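PDB 2NVA: arginine decarboxylase, A207R protein, which decarboxylates arginine to agmatine with pyridoxal 5'-phosphate as cofactor, as a viral relative of the eukaryotic ornithine decarboxylases. Local coordinates for residues 13-18 against 342-347; 285-290 against 359-364. All blocks are in the same frame, centred on the assembly; numbering follows the deposited sequence.

Both contacts lie on the same side of the chain's centre, in the beta-rich part of the subunit rather than in its eight-stranded TIM barrel, and their centres are about 16 Å apart. They touch directly through an edge-to-face ring pair: Phe347, on the strand of interaction 1, brings CD2 to 3.4 Å from CZ of Phe290, in the loop of interaction 2. Their segments alternate along the chain. Function separates them. Interaction 1 is surface packing away from the cofactor and substrate sites, whereas interaction 2 reaches the bound PL2 adduct, whose NH2 lies 3.1 Å from OH of Tyr287. Barrel residues of the second subunit, among them Ser179 and Gly216, hydrogen-bond that adduct.

Interaction 1: residues 13-18 against 342-347; sequences PHQTKS and GDWVYF
Trp344 supplies 78 of the 131 Å² buried here, and Gln15 is the next largest contributor. The outer rim of the indole's six-membered ring faces the loop residues 15-18. At the closest approach CH2 of Trp344 comes 3.4 Å from O of Lys17, with the oxygen in the ring plane at the edge; a carbonyl so placed faces aromatic C-H groups rather than the pi cloud. O of Gln15 lies near the same plane, 3.8 Å from CZ2 of Trp344, and O of Thr16 is also 3.8 Å from CH2 of Trp344, approaching obliquely. With chi1 at -177°, Gln15 swings CG away from its own backbone N, and this methylene comes 4.0 Å from CH2 of Trp344. The two side chains cross at about a right angle. The segments thus pack without a hydrogen bond, with two carbonyl oxygens at the indole edge and a third approaching obliquely. Ser18 adds a smaller backbone contact, while its OG is hydrogen-bonded to Glu284. The indole also meets Phe19 and touches Leu9 of helix 2-11. The contact sets the loop between helix 2-11 and strand 18-22 against strand 344-347; both strands pair antiparallel with strand 262-274.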
loop_
_atom_site.group_PDB
_atom_site.type_symbol
_atom_site.label_atom_id
_atom_site.label_comp_id
_atom_site.label_asym_id
_atom_site.label_seq_id
_atom_site.Cartn_x
_atom_site.Cartn_y
_atom_site.Cartn_z
ATOM N N PRO A 13 16.223 13.591 21.954
ATOM C CA PRO A 13 16.930 12.341 22.178
ATOM C C PRO A 13 16.005 11.137 22.399
ATOM O O PRO A 13 16.468 10.006 22.374
ATOM C CB PRO A 13 17.773 12.632 23.426
ATOM C CG PRO A 13 17.033 13.689 24.136
ATOM C CD PRO A 13 16.440 14.542 23.070
ATOM N N HIS A 14 14.718 11.375 22.608
ATOM C CA HIS A 14 13.784 10.264 22.788
ATOM C C HIS A 14 12.973 9.964 21.541
ATOM O O HIS A 14 11.958 9.248 21.585
ATOM C CB HIS A 14 12.936 10.497 24.025
ATOM C CG HIS A 14 13.774 10.546 25.256
ATOM N ND1 HIS A 14 13.741 11.591 26.153
ATOM C CD2 HIS A 14 14.775 9.727 25.660
ATOM C CE1 HIS A 14 14.637 11.374 27.104
ATOM N NE2 HIS A 14 15.283 10.253 26.822
ATOM N N GLN A 15 13.446 10.488 20.416
ATOM C CA GLN A 15 12.849 10.169 19.116
ATOM C C GLN A 15 12.883 8.656 18.886
ATOM O O GLN A 15 13.941 8.026 19.016
ATOM C CB GLN A 15 13.587 10.925 17.995
ATOM C CG GLN A 15 12.999 10.728 16.583
ATOM C CD GLN A 15 11.589 11.281 16.426
ATOM O OE1 GLN A 15 10.743 10.655 15.785
ATOM N NE2 GLN A 15 11.331 12.441 16.998
ATOM N N THR A 16 11.735 8.052 18.572
ATOM C CA THR A 16 11.737 6.627 18.246
ATOM C C THR A 16 11.187 6.332 16.857
ATOM O O THR A 16 11.761 5.520 16.145
ATOM C CB THR A 16 10.995 5.732 19.279
ATOM O OG1 THR A 16 9.640 6.175 19.419
ATOM C CG2 THR A 16 11.661 5.808 20.617
ATOM N N LYS A 17 10.081 6.975 16.487
ATOM C CA LYS A 17 9.479 6.800 15.156
ATOM C C LYS A 17 10.395 7.326 14.059
ATOM O O LYS A 17 11.196 8.226 14.295
ATOM C CB LYS A 17 8.168 7.580 15.035
ATOM C CG LYS A 17 7.120 7.303 16.073
ATOM C CD LYS A 17 5.888 8.131 15.709
ATOM C CE LYS A 17 4.998 8.385 16.890
ATOM N NZ LYS A 17 4.345 7.140 17.361
ATOM N N SER A 18 10.256 6.779 12.851
ATOM C CA SER A 18 10.899 7.381 11.693
ATOM C C SER A 18 10.315 8.782 11.503
ATOM O O SER A 18 9.226 9.069 12.000
ATOM C CB SER A 18 10.679 6.537 10.452
ATOM O OG SER A 18 9.295 6.463 10.141
ATOM N N GLY A 342 20.430 0.973 16.458
ATOM C CA GLY A 342 20.445 2.336 17.016
ATOM C C GLY A 342 20.968 3.425 16.084
ATOM O O GLY A 342 20.673 4.601 16.299
ATOM N N ASP A 343 21.731 3.044 15.054
ATOM C CA ASP A 343 22.184 3.993 14.017
ATOM C C ASP A 343 20.987 4.583 13.292
ATOM O O ASP A 343 20.025 3.868 12.988
ATOM C CB ASP A 343 23.045 3.298 12.955
ATOM C CG ASP A 343 24.530 3.287 13.301
ATOM O OD1 ASP A 343 25.017 4.303 13.851
ATOM O OD2 ASP A 343 25.216 2.294 12.984
ATOM N N TRP A 344 21.057 5.874 12.993
ATOM C CA TRP A 344 20.049 6.492 12.147
ATOM C C TRP A 344 20.641 6.727 10.775
ATOM O O TRP A 344 21.846 7.023 10.631
ATOM C CB TRP A 344 19.594 7.833 12.747
ATOM C CG TRP A 344 18.694 7.705 13.950
ATOM C CD1 TRP A 344 19.071 7.606 15.267
ATOM C CD2 TRP A 344 17.268 7.698 13.941
ATOM N NE1 TRP A 344 17.958 7.526 16.078
ATOM C CE2 TRP A 344 16.838 7.569 15.284
ATOM C CE3 TRP A 344 16.305 7.771 12.921
ATOM C CZ2 TRP A 344 15.476 7.526 15.631
ATOM C CZ3 TRP A 344 14.958 7.728 13.272
ATOM C CH2 TRP A 344 14.558 7.601 14.611
ATOM N N VAL A 345 19.794 6.609 9.765
ATOM C CA VAL A 345 20.163 6.993 8.409
ATOM C C VAL A 345 19.060 7.887 7.867
ATOM O O VAL A 345 17.971 7.930 8.442
ATOM C CB VAL A 345 20.358 5.758 7.470
ATOM C CG1 VAL A 345 21.394 4.782 8.066
ATOM C CG2 VAL A 345 19.035 5.024 7.227
ATOM N N TYR A 346 19.326 8.593 6.772
ATOM C CA TYR A 346 18.222 9.216 6.065
ATOM C C TYR A 346 18.295 8.970 4.568
ATOM O O TYR A 346 19.366 8.772 4.007
ATOM C CB TYR A 346 18.099 10.710 6.402
ATOM C CG TYR A 346 19.147 11.592 5.769
ATOM C CD1 TYR A 346 18.952 12.147 4.494
ATOM C CD2 TYR A 346 20.324 11.899 6.449
ATOM C CE1 TYR A 346 19.910 12.954 3.908
ATOM C CE2 TYR A 346 21.284 12.725 5.867
ATOM C CZ TYR A 346 21.073 13.233 4.599
ATOM O OH TYR A 346 22.031 14.042 4.028
ATOM N N PHE A 347 17.124 8.994 3.936
ATOM C CA PHE A 347 17.007 8.842 2.496
ATOM C C PHE A 347 16.682 10.195 1.883
ATOM O O PHE A 347 15.637 10.791 2.202
ATOM C CB PHE A 347 15.911 7.824 2.165
ATOM C CG PHE A 347 16.281 6.414 2.527
ATOM C CD1 PHE A 347 16.848 5.571 1.576
ATOM C CD2 PHE A 347 16.092 5.938 3.830
ATOM C CE1 PHE A 347 17.202 4.260 1.901
ATOM C CE2 PHE A 347 16.443 4.625 4.170
ATOM C CZ PHE A 347 17.010 3.786 3.193
#

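Interaction 2: residues 285-290 against 359-364; sequences STYGGF and TSFNGF. With PL2 ((4-{[(4-{[amino(imino)methyl]amino}butyl)amino]methyl}-5-hydroxy-6-methylpyridin-3-yl)methyl dihydrogen phosphate), chain J.
A chi1 of -67° sets the ring of Tyr287 beside its own backbone N, whereas Phe361 turns CG anti to its N (chi1 -173°); with these torsions the two side chains lie side by side, pointing the same way. The edge of Phe361 is presented to the face of Tyr287, with CD2 of Phe361 standing 3.7 Å above the tyrosine plane and over its centre. Ring centroids are 4.8 Å apart and the planes make 61°, consistent with the edge-to-face pair that CD2 over the ring centre indicates. At the backbone end of the tyrosine, Thr359 grips O of Tyr287 twice. Its N donates over 2.8 Å to that oxygen, nearly in line with the carbonyl, while its OG1, also 2.8 Å from O of Tyr287, donates from a position tilted out of the carbonyl plane. The same OG1 accepts from N of Phe361 at 3.2 Å, forming an ST turn; one hydroxyl therefore ties the tyrosine backbone to the residue carrying the opposing ring. Tyr287 itself occupies the third position of a type I turn closed by a bond from N of Gly288 to O of Ser285. At the far end of its ring, OH accepts from NH2 of PL2 over 3.1 Å and is hydrogen-bonded to Asp325, which also binds the adduct. Lys48 of the second subunit packs on Phe361. The site is the agmatine-binding end of a shared pocket at the dimer interface, characteristic of ODC-like decarboxylases, with cofactor-binding residues of one subunit facing substrate-binding residues of the other.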
loop_
_atom_site.group_PDB
_atom_site.type_symbol
_atom_site.label_atom_id
_atom_site.label_comp_id
_atom_site.label_asym_id
_atom_site.label_seq_id
_atom_site.Cartn_x
_atom_site.Cartn_y
_atom_site.Cartn_z
ATOM N N SER A 285 9.168 0.770 6.185
ATOM C CA SER A 285 8.856 -0.369 5.321
ATOM C C SER A 285 8.276 0.062 3.978
ATOM O O SER A 285 7.912 1.229 3.803
ATOM C CB SER A 285 7.903 -1.348 6.033
ATOM O OG SER A 285 6.543 -0.951 5.886
ATOM N N THR A 286 8.204 -0.891 3.044
ATOM C CA THR A 286 7.541 -0.663 1.755
ATOM C C THR A 286 6.028 -0.440 1.926
ATOM O O THR A 286 5.375 0.095 1.038
ATOM C CB THR A 286 7.761 -1.826 0.774
ATOM O OG1 THR A 286 7.273 -3.042 1.349
ATOM C CG2 THR A 286 9.233 -1.971 0.451
ATOM N N TYR A 287 5.502 -0.846 3.083
ATOM C CA TYR A 287 4.109 -0.570 3.465
ATOM C C TYR A 287 3.969 0.739 4.245
ATOM O O TYR A 287 2.851 1.174 4.581
ATOM C CB TYR A 287 3.568 -1.732 4.296
ATOM C CG TYR A 287 3.434 -3.020 3.518
ATOM C CD1 TYR A 287 2.392 -3.197 2.618
ATOM C CD2 TYR A 287 4.369 -4.047 3.660
ATOM C CE1 TYR A 287 2.255 -4.391 1.903
ATOM C CE2 TYR A 287 4.242 -5.246 2.944
ATOM C CZ TYR A 287 3.177 -5.408 2.076
ATOM O OH TYR A 287 3.043 -6.588 1.369
ATOM N N GLY A 288 5.101 1.359 4.544
ATOM C CA GLY A 288 5.109 2.667 5.199
ATOM C C GLY A 288 5.474 3.716 4.175
ATOM O O GLY A 288 4.679 4.018 3.283
ATOM N N GLY A 289 6.684 4.252 4.288
ATOM C CA GLY A 289 7.140 5.329 3.409
ATOM C C GLY A 289 7.837 4.885 2.126
ATOM O O GLY A 289 8.170 5.730 1.279
ATOM N N PHE A 290 8.054 3.582 1.980
ATOM C CA PHE A 290 8.864 3.066 0.866
ATOM C C PHE A 290 8.110 2.319 -0.229
ATOM O O PHE A 290 8.665 1.406 -0.868
ATOM C CB PHE A 290 10.037 2.225 1.397
ATOM C CG PHE A 290 11.078 3.048 2.119
ATOM C CD1 PHE A 290 12.193 3.540 1.441
ATOM C CD2 PHE A 290 10.917 3.377 3.462
ATOM C CE1 PHE A 290 13.136 4.324 2.108
ATOM C CE2 PHE A 290 11.866 4.145 4.131
ATOM C CZ PHE A 290 12.969 4.628 3.442
ATOM N N THR A 359 0.612 2.815 5.062
ATOM C CA THR A 359 -0.398 1.939 5.677
ATOM C C THR A 359 -0.041 1.643 7.127
ATOM O O THR A 359 1.100 1.872 7.557
ATOM C CB THR A 359 -0.525 0.566 4.978
ATOM O OG1 THR A 359 0.573 -0.276 5.345
ATOM C CG2 THR A 359 -0.589 0.708 3.449
ATOM N N SER A 360 -1.014 1.102 7.866
ATOM C CA SER A 360 -0.753 0.642 9.218
ATOM C C SER A 360 -0.614 -0.882 9.280
ATOM O O SER A 360 -0.826 -1.483 10.337
ATOM C CB SER A 360 -1.837 1.142 10.187
ATOM O OG SER A 360 -3.135 0.739 9.799
ATOM N N PHE A 361 -0.249 -1.495 8.153
ATOM C CA PHE A 361 -0.063 -2.947 8.082
ATOM C C PHE A 361 0.925 -3.397 9.173
ATOM O O PHE A 361 1.960 -2.762 9.373
ATOM C CB PHE A 361 0.438 -3.347 6.691
ATOM C CG PHE A 361 0.496 -4.854 6.458
ATOM C CD1 PHE A 361 -0.580 -5.685 6.813
ATOM C CD2 PHE A 361 1.607 -5.430 5.849
ATOM C CE1 PHE A 361 -0.527 -7.067 6.576
ATOM C CE2 PHE A 361 1.674 -6.800 5.617
ATOM C CZ PHE A 361 0.601 -7.622 5.979
ATOM N N ASN A 362 0.589 -4.482 9.869
ATOM C CA ASN A 362 1.382 -5.025 10.983
ATOM C C ASN A 362 1.422 -4.134 12.239
ATOM O O ASN A 362 2.087 -4.475 13.215
ATOM C CB ASN A 362 2.823 -5.323 10.547
ATOM C CG ASN A 362 2.967 -6.630 9.790
ATOM O OD1 ASN A 362 2.135 -6.977 8.935
ATOM N ND2 ASN A 362 4.036 -7.352 10.089
ATOM N N GLY A 363 0.722 -3.003 12.208
ATOM C CA GLY A 363 0.730 -2.070 13.334
ATOM C C GLY A 363 1.891 -1.091 13.261
ATOM O O GLY A 363 2.172 -0.395 14.231
ATOM N N PHE A 364 2.592 -1.054 12.131
ATOM C CA PHE A 364 3.657 -0.055 11.929
ATOM C C PHE A 364 3.116 1.125 11.117
ATOM O O PHE A 364 1.905 1.338 11.093
ATOM C CB PHE A 364 4.872 -0.696 11.253
ATOM C CG PHE A 364 5.473 -1.815 12.038
ATOM C CD1 PHE A 364 6.060 -1.571 13.288
ATOM C CD2 PHE A 364 5.441 -3.118 11.556
ATOM C CE1 PHE A 364 6.626 -2.604 14.031
ATOM C CE2 PHE A 364 6.000 -4.172 12.305
ATOM C CZ PHE A 364 6.595 -3.920 13.529
HETATM N N1 PL2 J . 2.672 -15.654 11.645
HETATM C C2 PL2 J . 3.669 -14.908 11.140
HETATM C C2A PL2 J . 4.960 -14.755 11.964
HETATM C C3 PL2 J . 3.529 -14.322 9.879
HETATM O O3 PL2 J . 4.563 -13.590 9.373
HETATM C C4 PL2 J . 2.328 -14.495 9.142
HETATM C C4A PL2 J . 2.067 -13.882 7.747
HETATM C C5 PL2 J . 1.319 -15.284 9.747
HETATM C C6 PL2 J . 1.526 -15.850 10.997
HETATM P P PL2 J . -1.326 -16.512 7.104
HETATM N N PL2 J . 3.292 -13.590 7.004
HETATM C CA PL2 J . 3.185 -12.250 6.371
HETATM C CG PL2 J . 2.204 -11.095 4.334
HETATM O OP2 PL2 J . -1.106 -16.909 5.592
HETATM O OP3 PL2 J . -2.358 -15.271 7.089
HETATM O OP1 PL2 J . -1.902 -17.622 7.895
HETATM O OP4 PL2 J . 0.079 -15.955 7.691
HETATM C C5M PL2 J . -0.008 -15.535 9.011
HETATM C CB PL2 J . 1.949 -12.136 5.445
HETATM C CD PL2 J . 1.046 -11.068 3.322
HETATM N NE PL2 J . 1.158 -9.808 2.564
HETATM C CZ PL2 J . 0.188 -9.316 1.797
HETATM N NH2 PL2 J . 0.376 -8.149 1.159
HETATM N NH1 PL2 J . -0.965 -9.963 1.655
#